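Local coordinates for putative rRNA methyltransferase (Sorangium cellulosum, PDB 4RWZ), which methylates 16S ribosomal RNA and confers aminoglycoside resistance, becoming active in dependence on the 30S subunit and probably using S-adenosylmethionine as methyl donor, at residues R179-V184 and R207-E212; T102-W107 and I136-Q141; L110-V115 and L153-L158. All coordinates share one frame; numbering follows the deposited sequence.

Contact 1 of 3, residues R179-V184 and R207-E212; sequences RTSEIV and RLLTAE
Arg179 and Glu212 meet in a salt bridge at one end of this antiparallel pair of strands. The guanidinium comes side-on, NH2 lying 3.0 Å and NE 3.3 Å from the same oxygen, Glu212 OE1, so a single carboxylate atom receives two donors from one face of its plane. The two flat groups are inclined by 40°, and both bonds are bent. Long, flexible, charged chains suit this partly solvent-facing end of the pair: Glu212 is extended beyond CG, whereas Arg179 is bent at chi2 (-60°), which turns CD out of a fully extended course.

Next along the strands, Arg179 N donates to Thr210 O at 2.8 Å, and Thr210 N donates to Thr180 O at 2.9 Å. Thr210 also supplies its side chain. With chi1 at 70°, OG1 sits between its own backbone N and carbonyl carbon, where it accepts Thr180 N at 3.1 Å. A threonine hydroxyl thus serves an amide that the irregular backbone leaves turned aside. Two residues, Arg179 and Thr180, therefore oppose one, Thr210, in a classic beta bulge.

Regular pairing follows, with Glu182 and Leu208 exchanging two backbone bonds. Thr180 CG2 rests 3.9 Å from Leu208 CD2, and Val184 CG2 approaches Leu208 CB. On the opposite face Ile183 CD1 lies over one face of the Arg207 guanidinium, 3.3 Å from NH2, so the methyl meets the flat pi face, where no N-H points. Behind these, Ser181 touches Leu163 and Leu209 touches Tyr171 of helix 160-172, while Arg207, Leu209 and Ala211 bond through their backbones to strand 133-139. Strand 207-213, inserted antiparallel between 133-139 and the edge strand 176-183, gives the 3-2-1-4-5-7-6 order that marks the Rossmann-like class I methyltransferase fold.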
ATOM      1  N   ARG A 179       5.758  -8.793  12.858  1.00 29.01           N
ATOM      2  CA  ARG A 179       6.177 -10.191  12.693  1.00 30.67           C
ATOM      3  C   ARG A 179       7.631 -10.295  12.353  1.00 36.56           C
ATOM      4  O   ARG A 179       8.401 -10.896  13.069  1.00 46.82           O
ATOM      5  CB  ARG A 179       5.327 -10.869  11.625  1.00 33.11           C
ATOM      6  CG  ARG A 179       3.881 -11.005  12.084  1.00 37.21           C
ATOM      7  CD  ARG A 179       3.801 -11.852  13.377  1.00 44.32           C
ATOM      8  NE  ARG A 179       2.421 -12.044  13.835  1.00 47.72           N
ATOM      9  CZ  ARG A 179       2.088 -12.540  15.023  1.00 52.35           C
ATOM     10  NH1 ARG A 179       3.030 -12.873  15.894  1.00 50.84           N
ATOM     11  NH2 ARG A 179       0.812 -12.671  15.354  1.00 55.53           N
ATOM     12  N   THR A 180       8.016  -9.722  11.240  1.00 33.31           N
ATOM     13  CA  THR A 180       9.369  -9.848  10.751  1.00 38.53           C
ATOM     14  C   THR A 180      10.026  -8.480  10.706  1.00 38.29           C
ATOM     15  O   THR A 180       9.398  -7.507  10.294  1.00 32.28           O
ATOM     16  CB  THR A 180       9.316 -10.425   9.312  1.00 47.84           C
ATOM     17  OG1 THR A 180       8.848 -11.776   9.381  1.00 50.84           O
ATOM     18  CG2 THR A 180      10.665 -10.354   8.610  1.00 51.59           C
ATOM     19  N   SER A 181      11.284  -8.410  11.129  1.00 35.18           N
ATOM     20  CA  SER A 181      12.086  -7.203  10.908  1.00 36.90           C
ATOM     21  C   SER A 181      13.501  -7.694  10.528  1.00 42.54           C
ATOM     22  O   SER A 181      14.222  -8.203  11.373  1.00 43.25           O
ATOM     23  CB  SER A 181      12.098  -6.346  12.171  1.00 42.43           C
ATOM     24  OG  SER A 181      12.857  -5.159  12.023  1.00 43.17           O
ATOM     25  N   GLU A 182      13.890  -7.565   9.263  1.00 39.93           N
ATOM     26  CA  GLU A 182      15.179  -8.102   8.814  1.00 49.78           C
ATOM     27  C   GLU A 182      15.848  -7.247   7.763  1.00 46.47           C
ATOM     28  O   GLU A 182      15.169  -6.564   7.014  1.00 44.03           O
ATOM     29  CB  GLU A 182      15.033  -9.518   8.267  1.00 54.26           C
ATOM     30  CG  GLU A 182      14.339 -10.463   9.208  1.00 65.89           C
ATOM     31  CD  GLU A 182      14.077 -11.825   8.597  1.00 73.01           C
ATOM     32  OE1 GLU A 182      14.178 -11.950   7.351  1.00 74.29           O
ATOM     33  OE2 GLU A 182      13.766 -12.766   9.373  1.00 78.16           O
ATOM     34  N   ILE A 183      17.172  -7.293   7.701  1.00 41.43           N
ATOM     35  CA  ILE A 183      17.897  -6.703   6.577  1.00 45.90           C
ATOM     36  C   ILE A 183      17.786  -7.635   5.367  1.00 45.20           C
ATOM     37  O   ILE A 183      18.002  -8.829   5.505  1.00 45.92           O
ATOM     38  CB  ILE A 183      19.385  -6.552   6.923  1.00 48.97           C
ATOM     39  CG1 ILE A 183      19.527  -5.766   8.229  1.00 51.82           C
ATOM     40  CG2 ILE A 183      20.151  -5.885   5.773  1.00 43.32           C
ATOM     41  CD1 ILE A 183      19.337  -4.306   8.071  1.00 55.74           C
ATOM     42  N   VAL A 184      17.451  -7.097   4.199  1.00 43.05           N
ATOM     43  CA  VAL A 184      17.317  -7.885   2.963  1.00 42.86           C
ATOM     44  C   VAL A 184      18.701  -8.175   2.377  1.00 46.78           C
ATOM     45  O   VAL A 184      19.327  -7.312   1.745  1.00 44.57           O
ATOM     46  CB  VAL A 184      16.491  -7.125   1.893  1.00 53.54           C
ATOM     47  CG1 VAL A 184      16.486  -7.884   0.545  1.00 56.13           C
ATOM     48  CG2 VAL A 184      15.078  -6.887   2.376  1.00 47.21           C
ATOM     49  N   ARG A 207      15.468  -2.704   4.480  1.00 29.60           N
ATOM     50  CA  ARG A 207      14.914  -3.436   5.610  1.00 30.93           C
ATOM     51  C   ARG A 207      13.525  -3.943   5.228  1.00 31.13           C
ATOM     52  O   ARG A 207      12.759  -3.256   4.538  1.00 27.67           O
ATOM     53  CB  ARG A 207      14.852  -2.541   6.863  1.00 35.43           C
ATOM     54  CG  ARG A 207      13.811  -2.960   7.949  1.00 58.87           C
ATOM     55  CD  ARG A 207      14.381  -3.507   9.293  1.00 47.60           C
ATOM     56  NE  ARG A 207      15.718  -3.008   9.654  1.00 45.92           N
ATOM     57  CZ  ARG A 207      16.572  -3.651  10.457  1.00 43.12           C
ATOM     58  NH1 ARG A 207      16.219  -4.805  11.013  1.00 42.57           N
ATOM     59  NH2 ARG A 207      17.771  -3.142  10.726  1.00 38.91           N
ATOM     60  N   LEU A 208      13.212  -5.152   5.663  1.00 27.01           N
ATOM     61  CA  LEU A 208      11.870  -5.710   5.488  1.00 26.28           C
ATOM     62  C   LEU A 208      11.160  -5.684   6.819  1.00 30.45           C
ATOM     63  O   LEU A 208      11.700  -6.143   7.821  1.00 30.93           O
ATOM     64  CB  LEU A 208      11.985  -7.149   5.005  1.00 34.35           C
ATOM     65  CG  LEU A 208      10.719  -7.996   5.071  1.00 33.42           C
ATOM     66  CD1 LEU A 208       9.655  -7.527   4.075  1.00 28.88           C
ATOM     67  CD2 LEU A 208      11.107  -9.508   4.838  1.00 35.03           C
ATOM     68  N   LEU A 209       9.987  -5.058   6.870  1.00 24.35           N
ATOM     69  CA  LEU A 209       9.258  -5.011   8.121  1.00 25.48           C
ATOM     70  C   LEU A 209       7.870  -5.522   7.795  1.00 25.47           C
ATOM     71  O   LEU A 209       7.270  -5.047   6.842  1.00 24.19           O
ATOM     72  CB  LEU A 209       9.175  -3.560   8.619  1.00 24.68           C
ATOM     73  CG  LEU A 209       8.404  -3.268   9.908  1.00 29.94           C
ATOM     74  CD1 LEU A 209       9.119  -3.955  11.060  1.00 29.44           C
ATOM     75  CD2 LEU A 209       8.373  -1.738  10.092  1.00 26.92           C
ATOM     76  N   THR A 210       7.350  -6.486   8.539  1.00 21.67           N
ATOM     77  CA  THR A 210       6.010  -6.977   8.218  1.00 21.92           C
ATOM     78  C   THR A 210       5.208  -6.995   9.511  1.00 20.86           C
ATOM     79  O   THR A 210       5.760  -7.052  10.604  1.00 26.13           O
ATOM     80  CB  THR A 210       5.979  -8.426   7.599  1.00 26.80           C
ATOM     81  OG1 THR A 210       6.325  -9.380   8.609  1.00 31.57           O
ATOM     82  CG2 THR A 210       6.913  -8.554   6.377  1.00 26.37           C
ATOM     83  N   ALA A 211       3.892  -6.861   9.403  1.00 21.82           N
ATOM     84  CA  ALA A 211       3.072  -6.959  10.588  1.00 21.14           C
ATOM     85  C   ALA A 211       1.716  -7.534  10.235  1.00 26.80           C
ATOM     86  O   ALA A 211       1.256  -7.428   9.088  1.00 30.33           O
ATOM     87  CB  ALA A 211       2.909  -5.560  11.251  1.00 21.35           C
ATOM     88  N   GLU A 212       1.079  -8.142  11.209  1.00 21.51           N
ATOM     89  CA  GLU A 212      -0.219  -8.777  10.978  1.00 22.32           C
ATOM     90  C   GLU A 212      -1.340  -7.906  11.540  1.00 23.83           C
ATOM     91  O   GLU A 212      -1.232  -7.428  12.665  1.00 22.27           O
ATOM     92  CB  GLU A 212      -0.256 -10.155  11.673  1.00 23.14           C
ATOM     93  CG  GLU A 212      -1.603 -10.889  11.514  1.00 27.78           C
ATOM     94  CD  GLU A 212      -1.617 -12.250  12.239  1.00 38.01           C
ATOM     95  OE1 GLU A 212      -0.546 -12.719  12.638  1.00 39.66           O
ATOM     96  OE2 GLU A 212      -2.699 -12.823  12.441  1.00 40.24           O
TER

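Contact 2 of 3, residues T102-W107 and I136-Q141; sequences TLNFPW and IALLNQ
Phe105 turns the rim of its ring to Asn140, whose CB lies in the ring plane, 3.5 Å from CD1 and 3.7 Å from CE1. The ring and the Asn140 amide are steeply inclined, 70° apart. That amide bonds through OD1 to Ser142 and through ND2 to Thr206.

Close by, the rigid ring of Pro106 packs on Leu139, CG lying 3.8 Å from Leu139 CD2. Beyond the last direct bond a water carries the link: water 1 donates to Pro106 O (2.8 Å) and accepts from Asn140 N (3.0 Å). The strands themselves are parallel. Leu138 N donates to Leu103 O, and Leu138 O receives Phe105 N at 2.9 Å, although Phe105 has already left the strand with positive phi and psi (54° and 56°). Small Ala137 meets Leu103 CB to CB, and Thr102 OG1 is bonded to Asp30.

The cross-strand link thus passes from direct bonds to water at the carboxyl ends, the side where class I methyltransferases gather cofactor and substrate, while the Asn140 amide is held by Ser142 and Thr206. One bridging water and these amide bonds give the strand ends a partly polar character, consistent with that setting.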
ATOM      1  N   THR A 102       1.089  -3.635   0.614  1.00 21.05           N
ATOM      2  CA  THR A 102       2.523  -3.452   0.411  1.00 18.11           C
ATOM      3  C   THR A 102       2.921  -1.966   0.352  1.00 16.75           C
ATOM      4  O   THR A 102       2.166  -1.109  -0.154  1.00 18.42           O
ATOM      5  CB  THR A 102       3.021  -4.169  -0.872  1.00 18.45           C
ATOM      6  OG1 THR A 102       2.257  -3.690  -2.003  1.00 18.03           O
ATOM      7  CG2 THR A 102       2.866  -5.719  -0.718  1.00 18.62           C
ATOM      8  N   LEU A 103       4.078  -1.649   0.953  1.00 16.89           N
ATOM      9  CA  LEU A 103       4.687  -0.297   0.794  1.00 16.57           C
ATOM     10  C   LEU A 103       6.100  -0.564   0.340  1.00 16.31           C
ATOM     11  O   LEU A 103       6.949  -0.969   1.140  1.00 19.83           O
ATOM     12  CB  LEU A 103       4.723   0.463   2.115  1.00 22.54           C
ATOM     13  CG  LEU A 103       3.299   0.900   2.518  1.00 31.61           C
ATOM     14  CD1 LEU A 103       2.851  -0.083   3.465  1.00 32.06           C
ATOM     15  CD2 LEU A 103       3.158   2.283   3.083  1.00 36.38           C
ATOM     16  N   ASN A 104       6.346  -0.360  -0.945  1.00 15.91           N
ATOM     17  CA  ASN A 104       7.655  -0.659  -1.553  1.00 19.97           C
ATOM     18  C   ASN A 104       8.435   0.618  -1.722  1.00 19.33           C
ATOM     19  O   ASN A 104       8.081   1.430  -2.565  1.00 22.02           O
ATOM     20  CB  ASN A 104       7.451  -1.257  -2.941  1.00 17.42           C
ATOM     21  CG  ASN A 104       6.863  -2.637  -2.876  1.00 26.88           C
ATOM     22  OD1 ASN A 104       7.336  -3.445  -2.103  1.00 25.54           O
ATOM     23  ND2 ASN A 104       5.815  -2.906  -3.655  1.00 22.72           N
ATOM     24  N   PHE A 105       9.485   0.783  -0.932  1.00 16.35           N
ATOM     25  CA  PHE A 105      10.325   1.989  -1.008  1.00 18.52           C
ATOM     26  C   PHE A 105       9.562   3.297  -0.863  1.00 18.60           C
ATOM     27  O   PHE A 105       9.647   4.178  -1.729  1.00 17.98           O
ATOM     28  CB  PHE A 105      11.134   1.993  -2.309  1.00 18.42           C
ATOM     29  CG  PHE A 105      11.995   0.759  -2.446  1.00 24.55           C
ATOM     30  CD1 PHE A 105      13.071   0.578  -1.598  1.00 29.64           C
ATOM     31  CD2 PHE A 105      11.724  -0.207  -3.388  1.00 33.02           C
ATOM     32  CE1 PHE A 105      13.873  -0.574  -1.681  1.00 34.16           C
ATOM     33  CE2 PHE A 105      12.535  -1.353  -3.467  1.00 36.25           C
ATOM     34  CZ  PHE A 105      13.602  -1.507  -2.603  1.00 33.48           C
ATOM     35  N   PRO A 106       8.819   3.443   0.238  1.00 20.90           N
ATOM     36  CA  PRO A 106       8.078   4.698   0.463  1.00 21.25           C
ATOM     37  C   PRO A 106       9.047   5.894   0.550  1.00 19.84           C
ATOM     38  O   PRO A 106      10.162   5.740   1.029  1.00 18.28           O
ATOM     39  CB  PRO A 106       7.436   4.483   1.865  1.00 19.85           C
ATOM     40  CG  PRO A 106       8.328   3.457   2.537  1.00 17.26           C
ATOM     41  CD  PRO A 106       8.677   2.501   1.355  1.00 16.83           C
ATOM     42  N   TRP A 107       8.632   7.055   0.104  1.00 19.31           N
ATOM     43  CA  TRP A 107       9.460   8.250   0.239  1.00 17.51           C
ATOM     44  C   TRP A 107       9.649   8.618   1.726  1.00 20.47           C
ATOM     45  O   TRP A 107       8.968   8.064   2.592  1.00 20.01           O
ATOM     46  CB  TRP A 107       8.776   9.402  -0.472  1.00 19.21           C
ATOM     47  CG  TRP A 107       8.918   9.336  -1.977  1.00 23.33           C
ATOM     48  CD1 TRP A 107       9.576   8.399  -2.720  1.00 27.78           C
ATOM     49  CD2 TRP A 107       8.377  10.282  -2.889  1.00 21.86           C
ATOM     50  NE1 TRP A 107       9.475   8.727  -4.075  1.00 24.16           N
ATOM     51  CE2 TRP A 107       8.747   9.882  -4.190  1.00 26.71           C
ATOM     52  CE3 TRP A 107       7.619  11.442  -2.723  1.00 28.42           C
ATOM     53  CZ2 TRP A 107       8.371  10.622  -5.345  1.00 29.51           C
ATOM     54  CZ3 TRP A 107       7.262  12.167  -3.856  1.00 34.65           C
ATOM     55  CH2 TRP A 107       7.644  11.748  -5.141  1.00 31.00           C
ATOM     56  N   ILE A 136       3.363  -5.366   4.502  1.00 21.42           N
ATOM     57  CA  ILE A 136       4.757  -5.682   4.149  1.00 21.43           C
ATOM     58  C   ILE A 136       5.430  -4.376   3.647  1.00 22.26           C
ATOM     59  O   ILE A 136       4.964  -3.769   2.686  1.00 24.78           O
ATOM     60  CB  ILE A 136       4.788  -6.653   2.987  1.00 22.60           C
ATOM     61  CG1 ILE A 136       4.019  -7.932   3.381  1.00 22.94           C
ATOM     62  CG2 ILE A 136       6.263  -7.025   2.644  1.00 23.80           C
ATOM     63  CD1 ILE A 136       4.030  -9.062   2.265  1.00 28.14           C
ATOM     64  N   ALA A 137       6.492  -3.952   4.301  1.00 21.59           N
ATOM     65  CA  ALA A 137       7.151  -2.706   3.913  1.00 21.63           C
ATOM     66  C   ALA A 137       8.619  -3.001   3.572  1.00 28.41           C
ATOM     67  O   ALA A 137       9.330  -3.694   4.338  1.00 25.18           O
ATOM     68  CB  ALA A 137       7.038  -1.660   5.032  1.00 21.89           C
ATOM     69  N   LEU A 138       9.068  -2.456   2.441  1.00 21.59           N
ATOM     70  CA  LEU A 138      10.486  -2.528   2.053  1.00 24.78           C
ATOM     71  C   LEU A 138      11.041  -1.128   2.223  1.00 24.50           C
ATOM     72  O   LEU A 138      10.646  -0.211   1.486  1.00 23.07           O
ATOM     73  CB  LEU A 138      10.669  -2.931   0.601  1.00 21.84           C
ATOM     74  CG  LEU A 138      10.698  -4.441   0.354  1.00 37.68           C
ATOM     75  CD1 LEU A 138      11.902  -5.100   1.029  1.00 35.92           C
ATOM     76  CD2 LEU A 138       9.428  -5.067   0.861  1.00 42.79           C
ATOM     77  N   LEU A 139      11.966  -0.967   3.158  1.00 22.79           N
ATOM     78  CA  LEU A 139      12.339   0.366   3.645  1.00 22.47           C
ATOM     79  C   LEU A 139      13.788   0.658   3.258  1.00 31.64           C
ATOM     80  O   LEU A 139      14.674  -0.140   3.554  1.00 31.36           O
ATOM     81  CB  LEU A 139      12.187   0.459   5.173  1.00 22.72           C
ATOM     82  CG  LEU A 139      10.802   0.140   5.770  1.00 33.74           C
ATOM     83  CD1 LEU A 139      10.817   0.317   7.286  1.00 35.03           C
ATOM     84  CD2 LEU A 139       9.739   0.979   5.099  1.00 29.85           C
ATOM     85  N   ASN A 140      14.048   1.817   2.665  1.00 26.22           N
ATOM     86  CA  ASN A 140      15.391   2.099   2.201  1.00 28.13           C
ATOM     87  C   ASN A 140      15.517   3.614   2.296  1.00 30.03           C
ATOM     88  O   ASN A 140      14.593   4.344   1.905  1.00 25.68           O
ATOM     89  CB  ASN A 140      15.511   1.590   0.762  1.00 32.24           C
ATOM     90  CG  ASN A 140      16.871   1.836   0.157  1.00 33.28           C
ATOM     91  OD1 ASN A 140      17.252   2.972  -0.078  1.00 40.54           O
ATOM     92  ND2 ASN A 140      17.621   0.759  -0.069  1.00 38.36           N
ATOM     93  N   GLN A 141      16.636   4.077   2.865  1.00 24.93           N
ATOM     94  CA  GLN A 141      16.817   5.486   3.158  1.00 29.96           C
ATOM     95  C   GLN A 141      17.381   6.299   2.021  1.00 29.26           C
ATOM     96  O   GLN A 141      17.575   7.509   2.163  1.00 32.04           O
ATOM     97  CB  GLN A 141      17.713   5.647   4.392  1.00 38.58           C
ATOM     98  CG  GLN A 141      17.063   5.113   5.622  1.00 41.59           C
ATOM     99  CD  GLN A 141      17.791   5.507   6.859  1.00 50.38           C
ATOM    100  OE1 GLN A 141      18.632   6.406   6.838  1.00 54.54           O
ATOM    101  NE2 GLN A 141      17.483   4.830   7.957  1.00 51.33           N
TER
HETATM  102  O   HOH W   1      11.940   3.694   1.778  1.00 22.21           O

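Contact 3 of 3, residues L110-V115 and L153-L158; sequences LLSALV and LGLPEL
The carboxyl end of helix 108-115 packs against the irregular linker 153-158, with Val115 and Leu155 the principal contributors from the two sides. Leu155 projects at the helix and its two methyls divide the work. CD1 lies 3.8 Å from Leu111 CD2, while CD2 comes to 3.3 Å from Ser112 OG and 4.2 Å from Val115 CG2. With Leu155 CG anti to the carbonyl carbon (chi1 -65°), the branch point itself is brought to 4.1 Å from Ser112 OG. Leu111, Ser112 and Val115 lie along one side of the helix, at the i, i+1, i+4 spacing of an alpha-helix. Serine is tolerated beneath these methyls because its hydroxyl is engaged with the helix itself, through a hydrogen bond to Ala108 O.

In the alternating strand-helix order of the class I methyltransferase fold, this helix follows strand 98-104, and the linker belongs to the crossing from strand 133-139 to helix 160-172. The contact therefore joins the segments that succeed two neighbouring parallel strands. In relatives such as NpmA the corresponding region between the fifth and sixth strands takes part in recognising the ribosome, so the linker here may do likewise.

Val115, compact and branched at CB, touches two further apolar residues of the linker with different parts of its side chain. Its CG2 lies 4.0 Å from Pro156 CD, and its CB is 3.9 Å from Leu158 CD1, the valine and leucine side chains meeting at about a right angle. Pro156 CG also sits 3.7 Å from Val115 O, a helix-end carbonyl that accepts a hydrogen bond from Trp162 NE1. Pro156 in turn touches Trp162, and Leu158 reaches Leu167, both on helix 160-172.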
ATOM      1  N   LEU A 110       6.726   9.019   4.490  1.00 22.02           N
ATOM      2  CA  LEU A 110       6.004   7.788   4.831  1.00 21.99           C
ATOM      3  C   LEU A 110       6.902   6.803   5.479  1.00 22.03           C
ATOM      4  O   LEU A 110       6.467   6.069   6.370  1.00 19.38           O
ATOM      5  CB  LEU A 110       5.389   7.163   3.584  1.00 23.08           C
ATOM      6  CG  LEU A 110       4.568   5.861   3.758  1.00 22.05           C
ATOM      7  CD1 LEU A 110       3.578   5.997   4.945  1.00 24.61           C
ATOM      8  CD2 LEU A 110       3.811   5.634   2.455  1.00 23.45           C
ATOM      9  N   LEU A 111       8.154   6.757   5.053  1.00 20.32           N
ATOM     10  CA  LEU A 111       9.170   5.969   5.727  1.00 20.09           C
ATOM     11  C   LEU A 111       9.240   6.377   7.189  1.00 22.43           C
ATOM     12  O   LEU A 111       9.248   5.527   8.093  1.00 21.72           O
ATOM     13  CB  LEU A 111      10.542   6.206   5.073  1.00 20.68           C
ATOM     14  CG  LEU A 111      11.781   5.610   5.754  1.00 28.16           C
ATOM     15  CD1 LEU A 111      11.670   4.091   5.838  1.00 21.78           C
ATOM     16  CD2 LEU A 111      13.068   6.016   4.996  1.00 31.94           C
ATOM     17  N   SER A 112       9.323   7.682   7.420  1.00 19.37           N
ATOM     18  CA  SER A 112       9.367   8.138   8.816  1.00 20.84           C
ATOM     19  C   SER A 112       8.149   7.717   9.620  1.00 21.31           C
ATOM     20  O   SER A 112       8.246   7.342  10.786  1.00 24.36           O
ATOM     21  CB  SER A 112       9.468   9.663   8.897  1.00 27.20           C
ATOM     22  OG  SER A 112      10.625  10.051   8.208  1.00 36.03           O
ATOM     23  N   ALA A 113       6.987   7.818   9.001  1.00 22.26           N
ATOM     24  CA  ALA A 113       5.751   7.458   9.674  1.00 22.20           C
ATOM     25  C   ALA A 113       5.804   5.976  10.075  1.00 21.99           C
ATOM     26  O   ALA A 113       5.180   5.588  11.064  1.00 21.56           O
ATOM     27  CB  ALA A 113       4.510   7.761   8.755  1.00 19.78           C
ATOM     28  N   LEU A 114       6.507   5.117   9.308  1.00 21.82           N
ATOM     29  CA  LEU A 114       6.524   3.675   9.656  1.00 19.29           C
ATOM     30  C   LEU A 114       7.586   3.332  10.695  1.00 25.45           C
ATOM     31  O   LEU A 114       7.485   2.299  11.436  1.00 22.52           O
ATOM     32  CB  LEU A 114       6.786   2.790   8.382  1.00 18.78           C
ATOM     33  CG  LEU A 114       5.680   2.921   7.316  1.00 20.37           C
ATOM     34  CD1 LEU A 114       6.225   2.301   5.965  1.00 23.54           C
ATOM     35  CD2 LEU A 114       4.451   2.159   7.735  1.00 23.24           C
ATOM     36  N   VAL A 115       8.623   4.174  10.783  1.00 20.80           N
ATOM     37  CA  VAL A 115       9.718   3.842  11.725  1.00 21.37           C
ATOM     38  C   VAL A 115       9.749   4.690  12.989  1.00 26.16           C
ATOM     39  O   VAL A 115      10.440   4.308  13.951  1.00 26.19           O
ATOM     40  CB  VAL A 115      11.118   3.827  11.069  1.00 25.25           C
ATOM     41  CG1 VAL A 115      11.128   2.836   9.872  1.00 22.66           C
ATOM     42  CG2 VAL A 115      11.534   5.208  10.610  1.00 31.53           C
ATOM     43  N   LEU A 153      15.485  15.379  10.575  1.00 43.85           N
ATOM     44  CA  LEU A 153      16.275  14.849  11.648  1.00 48.80           C
ATOM     45  C   LEU A 153      16.571  13.435  11.188  1.00 53.59           C
ATOM     46  O   LEU A 153      15.949  12.929  10.238  1.00 61.78           O
ATOM     47  CB  LEU A 153      15.493  14.855  12.960  1.00 51.75           C
ATOM     48  CG  LEU A 153      15.394  16.167  13.743  1.00 57.09           C
ATOM     49  CD1 LEU A 153      14.629  17.237  12.980  1.00 54.48           C
ATOM     50  CD2 LEU A 153      14.770  15.934  15.130  1.00 61.40           C
ATOM     51  N   GLY A 154      17.528  12.794  11.834  1.00 48.22           N
ATOM     52  CA  GLY A 154      17.898  11.444  11.480  1.00 42.45           C
ATOM     53  C   GLY A 154      16.817  10.454  11.848  1.00 43.00           C
ATOM     54  O   GLY A 154      16.016  10.705  12.733  1.00 47.05           O
ATOM     55  N   LEU A 155      16.719   9.379  11.078  1.00 38.85           N
ATOM     56  CA  LEU A 155      15.788   8.300  11.377  1.00 35.64           C
ATOM     57  C   LEU A 155      16.453   7.245  12.258  1.00 37.77           C
ATOM     58  O   LEU A 155      17.657   7.018  12.176  1.00 42.14           O
ATOM     59  CB  LEU A 155      15.221   7.693  10.087  1.00 36.26           C
ATOM     60  CG  LEU A 155      14.355   8.718   9.332  1.00 39.18           C
ATOM     61  CD1 LEU A 155      13.905   8.211   7.945  1.00 45.73           C
ATOM     62  CD2 LEU A 155      13.135   9.105  10.150  1.00 38.50           C
ATOM     63  N   PRO A 156      15.667   6.587  13.110  1.00 37.07           N
ATOM     64  CA  PRO A 156      16.293   5.602  13.990  1.00 40.46           C
ATOM     65  C   PRO A 156      16.714   4.336  13.258  1.00 44.44           C
ATOM     66  O   PRO A 156      16.138   4.001  12.232  1.00 46.86           O
ATOM     67  CB  PRO A 156      15.170   5.273  14.978  1.00 42.43           C
ATOM     68  CG  PRO A 156      13.907   5.496  14.207  1.00 37.96           C
ATOM     69  CD  PRO A 156      14.203   6.659  13.288  1.00 38.06           C
ATOM     70  N   GLU A 157      17.745   3.676  13.776  1.00 44.97           N
ATOM     71  CA  GLU A 157      18.128   2.351  13.327  1.00 46.91           C
ATOM     72  C   GLU A 157      17.132   1.361  13.899  1.00 46.87           C
ATOM     73  O   GLU A 157      16.760   1.451  15.078  1.00 46.80           O
ATOM     74  N   LEU A 158      16.675   0.421  13.081  1.00 44.24           N
ATOM     75  CA  LEU A 158      15.683  -0.526  13.573  1.00 39.45           C
ATOM     76  C   LEU A 158      16.327  -1.732  14.285  1.00 46.49           C
ATOM     77  O   LEU A 158      16.169  -2.864  13.875  1.00 52.02           O
ATOM     78  CB  LEU A 158      14.768  -0.961  12.426  1.00 41.35           C
ATOM     79  CG  LEU A 158      13.412  -0.247  12.284  1.00 42.15           C
ATOM     80  CD1 LEU A 158      13.581   1.228  12.487  1.00 37.18           C
ATOM     81  CD2 LEU A 158      12.801  -0.506  10.927  1.00 41.85           C
TER

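How the contacts relate
Contacts 1 and 2 lie in one seven-stranded sheet, their centres about 11 Å apart, with strands 133-139 and 207-213 as neighbours: Ala137 N to Leu209 O and Leu139 N to Arg207 O are probable hydrogen bonds. Contact 3 lies off this sheet, its centre about 11 Å from that of contact 2 and 14 Å from that of contact 1. Leu139 links it to the sheet by packing on Leu111 and Val115. Along the chain the segments of contacts 2 and 3 alternate, and contact 1 follows both. Together they build the C-terminal half of the methyltransferase fold; residues 185-205, leading into contact 1's second strand, are not modelled.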